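Local coordinates for protein malate dehydrogenase (Plasmodium falciparum, PDB 6Y91) that probably catalyses the reversible, NAD-dependent oxidation of malate to oxaloacetate, at residues L28-V33 with R56-T61; N246-F251 with T271-N276. All coordinates share one frame; numbering follows the deposited sequence.

Interaction 1 of 2, residues L28-V33 with R56-T61; sequences LILYDV and RNILGT. With NAD (nicotinamide-adenine-dinucleotide), chain E.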
loop_
_atom_site.group_PDB
_atom_site.type_symbol
_atom_site.label_atom_id
_atom_site.label_comp_id
_atom_site.label_asym_id
_atom_site.label_seq_id
_atom_site.Cartn_x
_atom_site.Cartn_y
_atom_site.Cartn_z
ATOM N N LEU A 28 -16.327 9.958 -1.079
ATOM C CA LEU A 28 -16.887 9.786 -2.412
ATOM C C LEU A 28 -18.358 10.177 -2.475
ATOM O O LEU A 28 -19.137 9.851 -1.576
ATOM C CB LEU A 28 -16.750 8.338 -2.875
ATOM C CG LEU A 28 -15.342 7.776 -2.992
ATOM C CD1 LEU A 28 -15.447 6.344 -3.467
ATOM C CD2 LEU A 28 -14.518 8.620 -3.950
ATOM N N ILE A 29 -18.728 10.884 -3.538
ATOM C CA ILE A 29 -20.117 11.001 -3.967
ATOM C C ILE A 29 -20.244 10.386 -5.355
ATOM O O ILE A 29 -19.625 10.862 -6.316
ATOM C CB ILE A 29 -20.621 12.451 -3.949
ATOM C CG1 ILE A 29 -20.860 12.891 -2.504
ATOM C CG2 ILE A 29 -21.917 12.555 -4.739
ATOM C CD1 ILE A 29 -20.430 14.278 -2.210
ATOM N N LEU A 30 -21.028 9.318 -5.454
ATOM C CA LEU A 30 -21.312 8.660 -6.725
ATOM C C LEU A 30 -22.634 9.198 -7.258
ATOM O O LEU A 30 -23.699 8.904 -6.705
ATOM C CB LEU A 30 -21.362 7.146 -6.545
ATOM C CG LEU A 30 -19.983 6.491 -6.529
ATOM C CD1 LEU A 30 -19.986 5.261 -5.643
ATOM C CD2 LEU A 30 -19.561 6.133 -7.944
ATOM N N TYR A 31 -22.565 10.016 -8.304
ATOM C CA TYR A 31 -23.750 10.586 -8.926
ATOM C C TYR A 31 -24.012 9.918 -10.270
ATOM O O TYR A 31 -23.081 9.636 -11.030
ATOM C CB TYR A 31 -23.601 12.097 -9.123
ATOM C CG TYR A 31 -24.660 12.688 -10.027
ATOM C CD1 TYR A 31 -25.962 12.870 -9.577
ATOM C CD2 TYR A 31 -24.362 13.049 -11.332
ATOM C CE1 TYR A 31 -26.936 13.403 -10.402
ATOM C CE2 TYR A 31 -25.328 13.582 -12.165
ATOM C CZ TYR A 31 -26.613 13.758 -11.694
ATOM O OH TYR A 31 -27.579 14.288 -12.518
ATOM N N ASP A 32 -25.287 9.671 -10.556
ATOM C CA ASP A 32 -25.702 9.180 -11.858
ATOM C C ASP A 32 -27.141 9.605 -12.097
ATOM O O ASP A 32 -27.859 9.992 -11.170
ATOM C CB ASP A 32 -25.560 7.657 -11.965
ATOM C CG ASP A 32 -25.291 7.194 -13.385
ATOM O OD1 ASP A 32 -26.253 7.103 -14.174
ATOM O OD2 ASP A 32 -24.116 6.921 -13.712
ATOM N N VAL A 33 -27.556 9.532 -13.360
ATOM C CA VAL A 33 -28.920 9.900 -13.720
ATOM C C VAL A 33 -29.901 8.746 -13.525
ATOM O O VAL A 33 -31.098 8.992 -13.315
ATOM C CB VAL A 33 -28.969 10.422 -15.171
ATOM C CG1 VAL A 33 -28.759 9.288 -16.165
ATOM C CG2 VAL A 33 -30.276 11.156 -15.442
ATOM N N ARG A 56 -13.387 5.795 4.705
ATOM C CA ARG A 56 -13.915 7.004 4.090
ATOM C C ARG A 56 -15.391 6.817 3.747
ATOM O O ARG A 56 -15.834 5.725 3.374
ATOM C CB ARG A 56 -13.115 7.359 2.837
ATOM C CG ARG A 56 -11.663 7.726 3.114
ATOM C CD ARG A 56 -11.477 9.233 3.201
ATOM N NE ARG A 56 -10.066 9.611 3.179
ATOM C CZ ARG A 56 -9.627 10.864 3.233
ATOM N NH1 ARG A 56 -10.488 11.870 3.312
ATOM N NH2 ARG A 56 -8.325 11.112 3.206
ATOM N N ASN A 57 -16.158 7.900 3.862
ATOM C CA ASN A 57 -17.592 7.834 3.615
ATOM C C ASN A 57 -17.921 7.872 2.130
ATOM O O ASN A 57 -17.276 8.580 1.350
ATOM C CB ASN A 57 -18.326 8.965 4.330
ATOM C CG ASN A 57 -19.832 8.808 4.244
ATOM O OD1 ASN A 57 -20.434 8.090 5.041
ATOM N ND2 ASN A 57 -20.452 9.495 3.286
ATOM N N ILE A 58 -18.961 7.119 1.767
ATOM C CA ILE A 58 -19.423 6.941 0.397
ATOM C C ILE A 58 -20.930 7.165 0.360
ATOM O O ILE A 58 -21.659 6.578 1.164
ATOM C CB ILE A 58 -19.078 5.530 -0.133
ATOM C CG1 ILE A 58 -17.623 5.167 0.182
ATOM C CG2 ILE A 58 -19.410 5.386 -1.614
ATOM C CD1 ILE A 58 -17.379 3.664 0.220
ATOM N N LEU A 59 -21.397 8.027 -0.549
ATOM C CA LEU A 59 -22.827 8.271 -0.719
ATOM C C LEU A 59 -23.168 8.251 -2.200
ATOM O O LEU A 59 -22.636 9.055 -2.977
ATOM C CB LEU A 59 -23.257 9.599 -0.089
ATOM C CG LEU A 59 -24.545 10.227 -0.629
ATOM C CD1 LEU A 59 -25.749 9.372 -0.251
ATOM C CD2 LEU A 59 -24.703 11.627 -0.054
ATOM N N GLY A 60 -24.073 7.346 -2.575
ATOM C CA GLY A 60 -24.628 7.293 -3.919
ATOM C C GLY A 60 -25.911 8.089 -4.039
ATOM O O GLY A 60 -26.827 7.893 -3.237
ATOM N N THR A 61 -25.990 9.005 -5.004
ATOM C CA THR A 61 -27.133 9.901 -5.124
ATOM C C THR A 61 -27.548 10.052 -6.581
ATOM O O THR A 61 -26.742 9.869 -7.498
ATOM C CB THR A 61 -26.807 11.289 -4.548
ATOM O OG1 THR A 61 -27.878 12.200 -4.822
ATOM C CG2 THR A 61 -25.517 11.810 -5.171
HETATM P PA NAD E . -20.739 3.755 -18.837
HETATM O O1A NAD E . -20.492 2.378 -18.450
HETATM O O2A NAD E . -21.847 3.621 -19.757
HETATM O O5B NAD E . -21.118 4.693 -17.563
HETATM C C5B NAD E . -21.555 5.999 -17.866
HETATM C C4B NAD E . -22.649 6.393 -16.967
HETATM O O4B NAD E . -23.099 7.771 -17.314
HETATM C C3B NAD E . -23.817 5.472 -17.154
HETATM O O3B NAD E . -24.059 4.745 -15.899
HETATM C C2B NAD E . -24.958 6.297 -17.489
HETATM O O2B NAD E . -26.127 5.848 -16.736
HETATM C C1B NAD E . -24.566 7.665 -17.043
HETATM N N9A NAD E . -25.293 8.742 -17.636
HETATM C C8A NAD E . -25.936 8.714 -18.797
HETATM N N7A NAD E . -26.433 9.751 -18.997
HETATM C C5A NAD E . -26.199 10.640 -17.999
HETATM C C6A NAD E . -26.565 12.033 -17.730
HETATM N N6A NAD E . -27.380 12.795 -18.666
HETATM N N1A NAD E . -26.101 12.656 -16.495
HETATM C C2A NAD E . -25.355 11.866 -15.685
HETATM N N3A NAD E . -25.044 10.670 -15.923
HETATM C C4A NAD E . -25.368 10.072 -16.892
HETATM O O3 NAD E . -19.437 4.437 -19.565
HETATM P PN NAD E . -17.851 4.247 -19.090
HETATM O O1N NAD E . -17.659 4.500 -17.655
HETATM O O2N NAD E . -17.364 2.880 -19.258
HETATM O O5D NAD E . -16.971 5.369 -19.946
HETATM C C5D NAD E . -17.186 6.733 -19.603
HETATM C C4D NAD E . -16.732 7.669 -20.644
HETATM O O4D NAD E . -15.239 7.690 -20.770
HETATM C C3D NAD E . -17.277 7.114 -21.951
HETATM O O3D NAD E . -17.597 8.144 -22.902
HETATM C C2D NAD E . -16.173 6.358 -22.472
HETATM O O2D NAD E . -16.533 6.030 -23.811
HETATM C C1D NAD E . -15.005 7.333 -22.228
HETATM N N1N NAD E . -13.805 6.888 -22.427
HETATM C C2N NAD E . -12.780 7.853 -22.392
HETATM C C3N NAD E . -11.258 7.436 -22.513
HETATM C C7N NAD E . -10.170 8.538 -22.442
HETATM O O7N NAD E . -9.030 8.316 -22.705
HETATM N N7N NAD E . -10.580 9.893 -22.036
HETATM C C4N NAD E . -10.945 6.104 -22.665
HETATM C C5N NAD E . -11.967 5.151 -22.520
HETATM C C6N NAD E . -13.458 5.581 -22.306
#

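Interaction 2 of 2, residues N246-F251 with T271-N276; sequences NENNLF and TAKINN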
loop_
_atom_site.group_PDB
_atom_site.type_symbol
_atom_site.label_atom_id
_atom_site.label_comp_id
_atom_site.label_asym_id
_atom_site.label_seq_id
_atom_site.Cartn_x
_atom_site.Cartn_y
_atom_site.Cartn_z
ATOM N N ASN A 246 -0.406 18.127 -4.135
ATOM C CA ASN A 246 0.481 19.162 -4.672
ATOM C C ASN A 246 1.789 18.556 -5.189
ATOM O O ASN A 246 2.890 18.932 -4.786
ATOM C CB ASN A 246 0.749 20.235 -3.612
ATOM C CG ASN A 246 1.247 21.535 -4.211
ATOM O OD1 ASN A 246 0.844 21.923 -5.305
ATOM N ND2 ASN A 246 2.128 22.220 -3.488
ATOM N N GLU A 247 1.641 17.600 -6.106
ATOM C CA GLU A 247 2.744 16.721 -6.479
ATOM C C GLU A 247 3.609 17.268 -7.607
ATOM O O GLU A 247 4.801 16.942 -7.663
ATOM C CB GLU A 247 2.203 15.346 -6.882
ATOM C CG GLU A 247 1.577 14.564 -5.740
ATOM C CD GLU A 247 1.446 13.087 -6.051
ATOM O OE1 GLU A 247 0.969 12.750 -7.154
ATOM O OE2 GLU A 247 1.818 12.260 -5.192
ATOM N N ASN A 248 3.034 18.056 -8.519
ATOM C CA ASN A 248 3.757 18.647 -9.648
ATOM C C ASN A 248 4.245 17.590 -10.635
ATOM O O ASN A 248 5.279 17.764 -11.281
ATOM C CB ASN A 248 4.926 19.524 -9.180
ATOM C CG ASN A 248 4.547 20.990 -9.070
ATOM O OD1 ASN A 248 3.677 21.473 -9.792
ATOM N ND2 ASN A 248 5.201 21.702 -8.162
ATOM N N ASN A 249 3.513 16.485 -10.755
ATOM C CA ASN A 249 3.881 15.435 -11.694
ATOM C C ASN A 249 3.624 15.887 -13.129
ATOM O O ASN A 249 2.712 16.671 -13.405
ATOM C CB ASN A 249 3.092 14.158 -11.404
ATOM C CG ASN A 249 3.883 13.144 -10.602
ATOM O OD1 ASN A 249 4.936 12.675 -11.033
ATOM N ND2 ASN A 249 3.373 12.797 -9.424
ATOM N N LEU A 250 4.438 15.373 -14.048
ATOM C CA LEU A 250 4.416 15.790 -15.446
ATOM C C LEU A 250 3.667 14.735 -16.258
ATOM O O LEU A 250 4.148 13.610 -16.419
ATOM C CB LEU A 250 5.842 15.984 -15.964
ATOM C CG LEU A 250 6.116 16.978 -17.097
ATOM C CD1 LEU A 250 5.704 18.392 -16.711
ATOM C CD2 LEU A 250 7.588 16.938 -17.483
ATOM N N PHE A 251 2.498 15.104 -16.777
ATOM C CA PHE A 251 1.663 14.225 -17.585
ATOM C C PHE A 251 1.415 14.846 -18.951
ATOM O O PHE A 251 1.695 16.023 -19.187
ATOM C CB PHE A 251 0.286 13.962 -16.955
ATOM C CG PHE A 251 0.303 13.672 -15.490
ATOM C CD1 PHE A 251 0.466 12.378 -15.029
ATOM C CD2 PHE A 251 0.083 14.685 -14.574
ATOM C CE1 PHE A 251 0.445 12.103 -13.677
ATOM C CE2 PHE A 251 0.063 14.418 -13.223
ATOM C CZ PHE A 251 0.242 13.124 -12.774
ATOM N N THR A 271 1.620 18.455 -22.901
ATOM C CA THR A 271 2.388 18.251 -21.678
ATOM C C THR A 271 1.976 19.265 -20.616
ATOM O O THR A 271 1.798 20.451 -20.909
ATOM C CB THR A 271 3.886 18.375 -21.960
ATOM O OG1 THR A 271 4.129 19.530 -22.775
ATOM C CG2 THR A 271 4.401 17.132 -22.680
ATOM N N ALA A 272 1.829 18.796 -19.377
ATOM C CA ALA A 272 1.373 19.671 -18.306
ATOM C C ALA A 272 1.844 19.172 -16.945
ATOM O O ALA A 272 2.055 17.973 -16.738
ATOM C CB ALA A 272 -0.155 19.801 -18.311
ATOM N N LYS A 273 2.006 20.122 -16.021
ATOM C CA LYS A 273 2.143 19.833 -14.597
ATOM C C LYS A 273 0.784 19.963 -13.922
ATOM O O LYS A 273 0.027 20.897 -14.204
ATOM C CB LYS A 273 3.095 20.817 -13.922
ATOM C CG LYS A 273 4.574 20.551 -14.033
ATOM C CD LYS A 273 5.309 21.778 -13.516
ATOM C CE LYS A 273 6.708 21.869 -14.067
ATOM N NZ LYS A 273 7.252 23.259 -14.059
ATOM N N ILE A 274 0.475 19.030 -13.024
ATOM C CA ILE A 274 -0.707 19.123 -12.175
ATOM C C ILE A 274 -0.262 19.364 -10.738
ATOM O O ILE A 274 0.659 18.703 -10.245
ATOM C CB ILE A 274 -1.588 17.865 -12.282
ATOM C CG1 ILE A 274 -2.041 17.657 -13.731
ATOM C CG2 ILE A 274 -2.799 17.987 -11.372
ATOM C CD1 ILE A 274 -2.902 16.430 -13.926
ATOM N N ASN A 275 -0.935 20.290 -10.060
ATOM C CA ASN A 275 -0.634 20.600 -8.667
ATOM C C ASN A 275 -1.839 21.302 -8.051
ATOM O O ASN A 275 -2.883 21.456 -8.690
ATOM C CB ASN A 275 0.641 21.443 -8.538
ATOM C CG ASN A 275 0.566 22.759 -9.298
ATOM O OD1 ASN A 275 -0.475 23.417 -9.344
ATOM N ND2 ASN A 275 1.686 23.155 -9.889
ATOM N N ASN A 276 -1.680 21.703 -6.784
ATOM C CA ASN A 276 -2.620 22.532 -6.029
ATOM C C ASN A 276 -3.474 23.447 -6.895
ATOM O O ASN A 276 -4.702 23.468 -6.765
ATOM C CB ASN A 276 -1.864 23.402 -5.021
ATOM C CG ASN A 276 -1.786 22.779 -3.649
ATOM O OD1 ASN A 276 -2.333 21.702 -3.411
ATOM N ND2 ASN A 276 -1.105 23.456 -2.732
#

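Interaction 1 of 2, residues L28-V33 with R56-T61
I29 and T61 meet where two parallel strands of a Rossmann sheet run side by side, with CG2 of I29 packed against CG2 of T61 at 3.7 Å. T61 is turned so that this methyl sits between its backbone N and carbonyl carbon, while OG1, anti to N (chi1 173°), serves Q63 and D66 beyond the strand. On the other face L30 and I58 lie alongside each other and point the same way, L30 CD1 4.1 Å from I58 CG2, beneath helix 37-52, the crossover helix of this beta-alpha-beta unit. Strand 3-7 flanks 28-31 on its other side. The backbone ladder is regular: L28 N binds N57 O at 2.9 Å, L59 N returns to L28 O, L30 N takes L59 O, and T61 N reaches L30 O, also at 2.9 Å. The ladder slackens at its C-terminal end, where D32 N makes only a weak bond to T61 O at 3.4 Å. The outer side of the contact is looser: 58-61 is the outermost strand of the sheet within this chain, the side chains of N57 and L59 are open to solvent, and G60 has none to pack, whereas T61 is buried. Past the strand end, the D32 carboxylate grips the adenine ribose of NAD, OD1 2.9 Å from O2B and OD2 3.1 Å from O3B. V34 N also binds OD1 and S9 N binds OD2, which fixes the rotation of the group. A carboxylate pairing with both ribose hydroxyls here is the familiar mark of NAD-specific Rossmann dehydrogenases, and would be expected to disfavour the 2'-phosphate of NADP.

Interaction 2 of 2, residues N246-F251 with T271-N276
The side-chain amides of N246 and N276 stack almost flat, their planes 12° apart and N246 CG 3.3 Å from N276 CG. N246 OD1 meanwhile accepts the backbone N-H of N276 at 2.9 Å, with the nitrogen tilted somewhat from the carbonyl plane. One residue back along the second strand the amides are turned across each other instead: the planes of N248 and N275 stand 75° apart, and N275 ND2 reaches N248 OD1 in a short, nearly straight bond of 2.6 Å that lies in the amide plane of N275. The CG of N275 sits between its backbone N and carbonyl carbon (chi1 58°), which carries the amide across to N248 while OD1 is held by K277 N and H280 NE2. The third flat group, the F251 ring, has I274 CD1 3.5 Å from its CD2, approaching obliquely, and the two side chains cross at about a right angle. On the other face of the sheet L250 CD1 touches K273 CG at 3.6 Å. Between these layers the antiparallel strands are joined at F251 and A272, a hydrogen-bonded pair with F251 N to A272 O at 2.9 Å and A272 N to F251 O at 2.8 Å. N246 is the C-prime residue of the Schellman motif that ends helix 230-244. That helix lies against the F251 and I274 face through M239, S242 and Y243, strand 278-281 continues the sheet beyond 270-275, and V161 and V187 of the third subunit pack on K273 and L250.

From the N terminus, interaction 1 comes first: strand 27-31 leads through helix 37-52 to strand 58-61, and the contact closes that beta-alpha-beta loop at the edge of the NAD-binding sheet. Interaction 2 comes much later, in the C-terminal domain, where 246-251 and 271-276 bring together the ends of an excursion that is strand and loop without helix. The two loops lie in series, neither nesting nor crossing, with centres about 27 Å apart and nearest atoms about 13 Å apart. The assembly adds a further relation: R56 of interaction 1 makes a cation-pi contact with Y245 of the second subunit, the residue just before that subunit's copy of 246-251.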